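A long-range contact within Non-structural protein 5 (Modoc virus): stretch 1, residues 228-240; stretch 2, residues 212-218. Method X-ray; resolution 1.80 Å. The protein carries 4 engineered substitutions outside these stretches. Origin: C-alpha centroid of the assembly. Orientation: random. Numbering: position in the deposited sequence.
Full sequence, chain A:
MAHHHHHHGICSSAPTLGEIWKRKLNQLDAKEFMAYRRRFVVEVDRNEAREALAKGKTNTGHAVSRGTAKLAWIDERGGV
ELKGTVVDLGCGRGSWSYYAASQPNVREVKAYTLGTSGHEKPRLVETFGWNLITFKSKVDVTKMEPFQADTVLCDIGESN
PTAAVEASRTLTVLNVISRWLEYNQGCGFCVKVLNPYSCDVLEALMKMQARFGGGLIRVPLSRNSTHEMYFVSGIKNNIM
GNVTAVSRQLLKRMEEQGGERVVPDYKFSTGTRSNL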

ATOM      1  N   GLU A 228      -5.223   6.234  -1.995  1.00 10.34           N
ATOM      2  CA  GLU A 228      -4.113   5.370  -1.483  1.00 10.41           C
ATOM      3  C   GLU A 228      -2.750   6.000  -1.734  1.00  9.98           C
ATOM      4  O   GLU A 228      -2.472   6.545  -2.804  1.00 10.23           O
ATOM      5  CB  GLU A 228      -4.124   3.946  -2.078  1.00 10.05           C
ATOM      6  CG  GLU A 228      -3.770   3.946  -3.573  1.00 11.48           C
ATOM      7  CD  GLU A 228      -4.091   2.640  -4.277  1.00 12.75           C
ATOM      8  OE1 GLU A 228      -4.743   1.781  -3.655  1.00 15.48           O
ATOM      9  OE2 GLU A 228      -3.701   2.487  -5.461  1.00 17.78           O
ATOM     10  N   MET A 229      -1.923   5.958  -0.707  1.00  9.60           N
ATOM     11  CA  MET A 229      -0.513   6.334  -0.846  1.00  9.44           C
ATOM     12  C   MET A 229       0.353   5.244  -0.194  1.00 10.69           C
ATOM     13  O   MET A 229      -0.165   4.336   0.483  1.00 10.30           O
ATOM     14  CB  MET A 229      -0.287   7.721  -0.242  1.00  8.69           C
ATOM     15  CG  MET A 229      -1.031   8.806  -1.033  1.00  9.56           C
ATOM     16  SD  MET A 229      -0.967  10.432  -0.254  1.00 11.24           S
ATOM     17  CE  MET A 229       0.793  10.860  -0.461  1.00  9.48           C
ATOM     18  N   TYR A 230       1.662   5.289  -0.429  1.00 10.80           N
ATOM     19  CA  TYR A 230       2.530   4.195  -0.012  1.00 11.36           C
ATOM     20  C   TYR A 230       3.609   4.680   0.929  1.00 11.76           C
ATOM     21  O   TYR A 230       4.349   5.601   0.598  1.00 12.34           O
ATOM     22  CB  TYR A 230       3.102   3.431  -1.195  1.00 12.84           C
ATOM     23  CG  TYR A 230       2.022   2.567  -1.811  1.00 12.16           C
ATOM     24  CD1 TYR A 230       1.842   1.248  -1.380  1.00 12.36           C
ATOM     25  CD2 TYR A 230       1.159   3.083  -2.775  1.00 12.65           C
ATOM     26  CE1 TYR A 230       0.831   0.446  -1.924  1.00 11.82           C
ATOM     27  CE2 TYR A 230       0.122   2.285  -3.318  1.00 14.64           C
ATOM     28  CZ  TYR A 230      -0.021   0.972  -2.872  1.00 14.89           C
ATOM     29  OH  TYR A 230      -1.049   0.183  -3.365  1.00 16.70           O
ATOM     30  N   PHE A 231       3.664   4.089   2.113  1.00 11.44           N
ATOM     31  CA  PHE A 231       4.666   4.477   3.095  1.00 10.82           C
ATOM     32  C   PHE A 231       5.883   3.622   2.777  1.00 12.05           C
ATOM     33  O   PHE A 231       5.825   2.381   2.877  1.00  9.58           O
ATOM     34  CB  PHE A 231       4.153   4.248   4.532  1.00 11.97           C
ATOM     35  CG  PHE A 231       5.165   4.554   5.611  1.00 12.23           C
ATOM     36  CD1 PHE A 231       5.663   5.851   5.785  1.00 10.00           C
ATOM     37  CD2 PHE A 231       5.597   3.546   6.491  1.00 11.68           C
ATOM     38  CE1 PHE A 231       6.599   6.144   6.795  1.00 13.18           C
ATOM     39  CE2 PHE A 231       6.537   3.829   7.520  1.00 15.01           C
ATOM     40  CZ  PHE A 231       7.051   5.121   7.660  1.00 14.38           C
ATOM     41  N   VAL A 232       6.980   4.295   2.395  1.00 11.40           N
ATOM     42  CA  VAL A 232       8.129   3.622   1.794  1.00 12.20           C
ATOM     43  C   VAL A 232       9.455   4.012   2.496  1.00 13.30           C
ATOM     44  O   VAL A 232       9.594   5.122   3.034  1.00 11.87           O
ATOM     45  CB  VAL A 232       8.212   3.878   0.246  1.00 12.47           C
ATOM     46  CG1 VAL A 232       6.974   3.334  -0.548  1.00 11.88           C
ATOM     47  CG2 VAL A 232       8.403   5.376  -0.059  1.00 13.34           C
ATOM     48  N   SER A 233      10.408   3.086   2.514  1.00 12.92           N
ATOM     49  CA  SER A 233      11.679   3.306   3.180  1.00 15.09           C
ATOM     50  C   SER A 233      12.656   4.132   2.333  1.00 16.06           C
ATOM     51  O   SER A 233      13.509   4.795   2.903  1.00 17.57           O
ATOM     52  CB  SER A 233      12.334   1.964   3.559  1.00 13.83           C
ATOM     53  OG  SER A 233      12.307   1.087   2.464  1.00 13.55           O
ATOM     54  N   GLY A 234      12.521   4.081   1.002  1.00 16.85           N
ATOM     55  CA  GLY A 234      13.547   4.601   0.075  1.00 18.18           C
ATOM     56  C   GLY A 234      13.486   6.099  -0.182  1.00 19.39           C
ATOM     57  O   GLY A 234      14.487   6.717  -0.607  1.00 19.90           O
ATOM     58  N   ILE A 235      12.323   6.691   0.072  1.00 19.01           N
ATOM     59  CA  ILE A 235      12.111   8.114  -0.181  1.00 20.33           C
ATOM     60  C   ILE A 235      11.777   8.782   1.148  1.00 20.68           C
ATOM     61  O   ILE A 235      10.906   8.303   1.871  1.00 21.77           O
ATOM     62  CB  ILE A 235      11.013   8.322  -1.261  1.00 19.53           C
ATOM     63  CG1 ILE A 235      11.494   7.709  -2.585  1.00 20.55           C
ATOM     64  CG2 ILE A 235      10.627   9.838  -1.414  1.00 19.91           C
ATOM     65  CD1 ILE A 235      10.440   7.529  -3.675  1.00 21.30           C
ATOM     66  N   LYS A 236      12.476   9.866   1.480  1.00 20.24           N
ATOM     67  CA  LYS A 236      12.234  10.598   2.717  1.00 20.02           C
ATOM     68  C   LYS A 236      11.616  11.954   2.387  1.00 20.16           C
ATOM     69  O   LYS A 236      12.278  12.796   1.782  1.00 20.90           O
ATOM     70  CB  LYS A 236      13.539  10.809   3.487  1.00 20.87           C
ATOM     71  CG  LYS A 236      14.085   9.563   4.123  1.00 20.70           C
ATOM     72  CD  LYS A 236      15.481   9.831   4.682  1.00 25.98           C
ATOM     73  CE  LYS A 236      15.629   9.204   6.062  1.00 29.85           C
ATOM     74  NZ  LYS A 236      14.940   9.981   7.130  1.00 30.35           N
ATOM     75  N   ASN A 237      10.343  12.151   2.728  1.00 17.99           N
ATOM     76  CA  ASN A 237       9.652  13.370   2.319  1.00 16.63           C
ATOM     77  C   ASN A 237       8.719  13.929   3.364  1.00 15.31           C
ATOM     78  O   ASN A 237       8.660  13.448   4.508  1.00 14.29           O
ATOM     79  CB  ASN A 237       8.968  13.214   0.942  1.00 16.62           C
ATOM     80  CG  ASN A 237       7.814  12.211   0.964  1.00 17.16           C
ATOM     81  OD1 ASN A 237       7.489  11.668   2.018  1.00 15.55           O
ATOM     82  ND2 ASN A 237       7.185  11.980  -0.198  1.00 17.73           N
ATOM     83  N   ASN A 238       8.068  15.016   2.985  1.00 15.04           N
ATOM     84  CA  ASN A 238       7.132  15.737   3.807  1.00 15.51           C
ATOM     85  C   ASN A 238       5.756  15.072   3.648  1.00 14.99           C
ATOM     86  O   ASN A 238       5.030  15.329   2.677  1.00 14.49           O
ATOM     87  CB  ASN A 238       7.121  17.197   3.322  1.00 16.54           C
ATOM     88  CG  ASN A 238       6.043  18.022   3.952  1.00 20.42           C
ATOM     89  OD1 ASN A 238       5.350  17.590   4.876  1.00 25.59           O
ATOM     90  ND2 ASN A 238       5.894  19.245   3.455  1.00 25.22           N
ATOM     91  N   ILE A 239       5.454  14.180   4.580  1.00 14.24           N
ATOM     92  CA  ILE A 239       4.225  13.358   4.512  1.00 14.80           C
ATOM     93  C   ILE A 239       2.935  14.197   4.361  1.00 15.56           C
ATOM     94  O   ILE A 239       2.195  14.030   3.373  1.00 14.53           O
ATOM     95  CB  ILE A 239       4.172  12.383   5.708  1.00 14.17           C
ATOM     96  CG1 ILE A 239       5.282  11.314   5.582  1.00 13.99           C
ATOM     97  CG2 ILE A 239       2.777  11.693   5.816  1.00 15.83           C
ATOM     98  CD1 ILE A 239       5.417  10.427   6.848  1.00 13.84           C
ATOM     99  N   MET A 240       2.695  15.109   5.311  1.00 17.24           N
ATOM    100  CA  MET A 240       1.444  15.907   5.373  1.00 20.94           C
ATOM    101  C   MET A 240       1.268  16.736   4.100  1.00 19.42           C
ATOM    102  O   MET A 240       0.170  16.776   3.527  1.00 19.58           O
ATOM    103  CB  MET A 240       1.425  16.815   6.632  1.00 20.31           C
ATOM    104  CG  MET A 240       1.432  16.057   7.968  1.00 23.62           C
ATOM    105  SD  MET A 240       1.726  17.084   9.442  1.00 31.62           S
ATOM    106  CE  MET A 240       0.039  17.707   9.675  1.00 29.10           C
TER
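Stretch 2, residues 212-218: FGGGLIR

Four backbone hydrogen bonds hold strand 215-217 antiparallel to strand 229-232. Tyr230 and Ile217 form one hydrogen-bonded pair, Tyr230 N to Ile217 O at 2.8 Å and Ile217 N to Tyr230 O at 2.9 Å, with CA atoms 5.2 Å apart. Val232 and Gly215 form the next, Val232 N to Gly215 O and Gly215 N to Val232 O, both 2.9 Å. The N-to-C directions of the two strands differ by 151° and their axes approach to 4.6 Å. Between the hydrogen-bonded pairs lies the non-hydrogen-bonded pair Phe231-Leu216, whose CA atoms close to 4.5 Å; here CA-H...O contacts assist, Phe231 CA to Gly215 O at 3.3 Å and Leu216 CA to Tyr230 O at 3.4 Å.

The outward edge of stretch 2 is not left bare. Beyond Val232 the chain of stretch 1 turns, and Asn237 (chi1 p) brings its amide to Leu216 from there: Leu216 N donates to Asn237 OD1 and Asn237 ND2 donates to Leu216 O, each at 2.9 Å, so one side chain satisfies both backbone polar groups of a residue that makes no ladder hydrogen bond. At the other end, Arg218 NH1 donates to Glu228 O at 2.9 Å, the carbonyl lying at the guanidinium edge. A water links Gly214 O (2.9 Å from the water O) to Lys236 NZ (2.7 Å from the water O).

Gly214 and Gly215 lie where a CB would clash with stretch 1. On Gly214 it would lie 2.4 Å from Val232 O; on Gly215 it would lie 2.4 Å from Asn237 OD1 and 2.5 Å from Ile235 O. Gly214 CA approaches Val232 O to 2.9 Å. Gly213, just after a helix, has positive phi, as does Gly214, and Gly215 is almost fully extended at -164/-180.

Side chains pack on both faces of the pairing. Leu216 shares a face with Phe231: Leu216 CD1 lies 4.0 Å from Phe231 CB, while Leu216 CD2 meets Met229 CE at 3.6 Å and Leu216 CB meets Ile239 CG1 at 3.9 Å. The end of the Phe231 side chain comes nearer to the glycines, Phe231 CZ lying 3.5 Å from Gly213 O. Ile217 shares the other face with Tyr230 and Val232; Ile217 CD1 is 4.0 Å from Val232 CG2, Ile217 CG1 is 4.3 Å from Tyr230 CB, and Ile217 CG2 is 4.0 Å from Ile235 CG2. Together the stretches bury 937 Å², with Leu216 and Ile217 the most heavily covered residues.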

ATOM      1  N   PHE A 212      11.296   5.153  12.134  1.00 15.27           N
ATOM      2  CA  PHE A 212      11.813   4.267  11.101  1.00 15.39           C
ATOM      3  C   PHE A 212      12.292   4.966   9.827  1.00 15.36           C
ATOM      4  O   PHE A 212      12.752   4.300   8.895  1.00 16.63           O
ATOM      5  CB  PHE A 212      10.691   3.273  10.725  1.00 16.34           C
ATOM      6  CG  PHE A 212      10.057   2.568  11.924  1.00 15.40           C
ATOM      7  CD1 PHE A 212      10.837   1.843  12.834  1.00 19.84           C
ATOM      8  CD2 PHE A 212       8.687   2.619  12.129  1.00 18.13           C
ATOM      9  CE1 PHE A 212      10.255   1.183  13.931  1.00 19.35           C
ATOM     10  CE2 PHE A 212       8.105   1.959  13.232  1.00 19.91           C
ATOM     11  CZ  PHE A 212       8.911   1.249  14.121  1.00 20.12           C
ATOM     12  N   GLY A 213      12.116   6.280   9.747  1.00 14.62           N
ATOM     13  CA  GLY A 213      12.449   7.050   8.526  1.00 14.82           C
ATOM     14  C   GLY A 213      11.420   6.875   7.417  1.00 14.38           C
ATOM     15  O   GLY A 213      10.253   6.609   7.681  1.00 14.53           O
ATOM     16  N   GLY A 214      11.835   7.027   6.168  1.00 14.79           N
ATOM     17  CA  GLY A 214      10.904   6.807   5.045  1.00 13.80           C
ATOM     18  C   GLY A 214      10.017   8.010   4.773  1.00 13.58           C
ATOM     19  O   GLY A 214      10.263   9.108   5.308  1.00 14.00           O
ATOM     20  N   GLY A 215       9.003   7.813   3.928  1.00 11.91           N
ATOM     21  CA  GLY A 215       8.181   8.915   3.438  1.00 12.89           C
ATOM     22  C   GLY A 215       6.910   8.344   2.845  1.00 12.96           C
ATOM     23  O   GLY A 215       6.700   7.121   2.863  1.00 13.40           O
ATOM     24  N   LEU A 216       6.050   9.218   2.350  1.00 12.79           N
ATOM     25  CA  LEU A 216       4.757   8.769   1.839  1.00 11.58           C
ATOM     26  C   LEU A 216       4.622   9.250   0.417  1.00 12.13           C
ATOM     27  O   LEU A 216       4.747  10.460   0.136  1.00 13.23           O
ATOM     28  CB  LEU A 216       3.598   9.301   2.713  1.00 10.85           C
ATOM     29  CG  LEU A 216       2.229   8.726   2.349  1.00  9.08           C
ATOM     30  CD1 LEU A 216       2.119   7.284   2.888  1.00 10.45           C
ATOM     31  CD2 LEU A 216       1.038   9.612   2.863  1.00 10.25           C
ATOM     32  N   ILE A 217       4.349   8.337  -0.499  1.00 12.39           N
ATOM     33  CA  ILE A 217       4.316   8.696  -1.923  1.00 13.33           C
ATOM     34  C   ILE A 217       3.021   8.262  -2.607  1.00 13.16           C
ATOM     35  O   ILE A 217       2.374   7.288  -2.187  1.00 11.43           O
ATOM     36  CB  ILE A 217       5.555   8.143  -2.702  1.00 12.75           C
ATOM     37  CG1 ILE A 217       5.568   6.601  -2.671  1.00 12.85           C
ATOM     38  CG2 ILE A 217       6.871   8.775  -2.152  1.00 14.54           C
ATOM     39  CD1 ILE A 217       6.627   5.905  -3.551  1.00 15.85           C
ATOM     40  N   ARG A 218       2.658   9.012  -3.652  1.00 13.31           N
ATOM     41  CA  ARG A 218       1.518   8.681  -4.494  1.00 13.13           C
ATOM     42  C   ARG A 218       2.032   8.061  -5.792  1.00 14.24           C
ATOM     43  O   ARG A 218       2.839   8.663  -6.496  1.00 13.10           O
ATOM     44  CB  ARG A 218       0.712   9.963  -4.797  1.00 13.71           C
ATOM     45  CG  ARG A 218      -0.346   9.806  -5.885  1.00 13.21           C
ATOM     46  CD  ARG A 218      -1.533   9.005  -5.300  1.00 12.15           C
ATOM     47  NE  ARG A 218      -2.664   9.005  -6.221  1.00 10.48           N
ATOM     48  CZ  ARG A 218      -3.865   8.518  -5.942  1.00 11.20           C
ATOM     49  NH1 ARG A 218      -4.086   7.904  -4.774  1.00 10.43           N
ATOM     50  NH2 ARG A 218      -4.818   8.619  -6.847  1.00  9.14           N
TER
HETATM   51  O   HOH W   1      12.322  10.429   6.782  1.00 24.15           O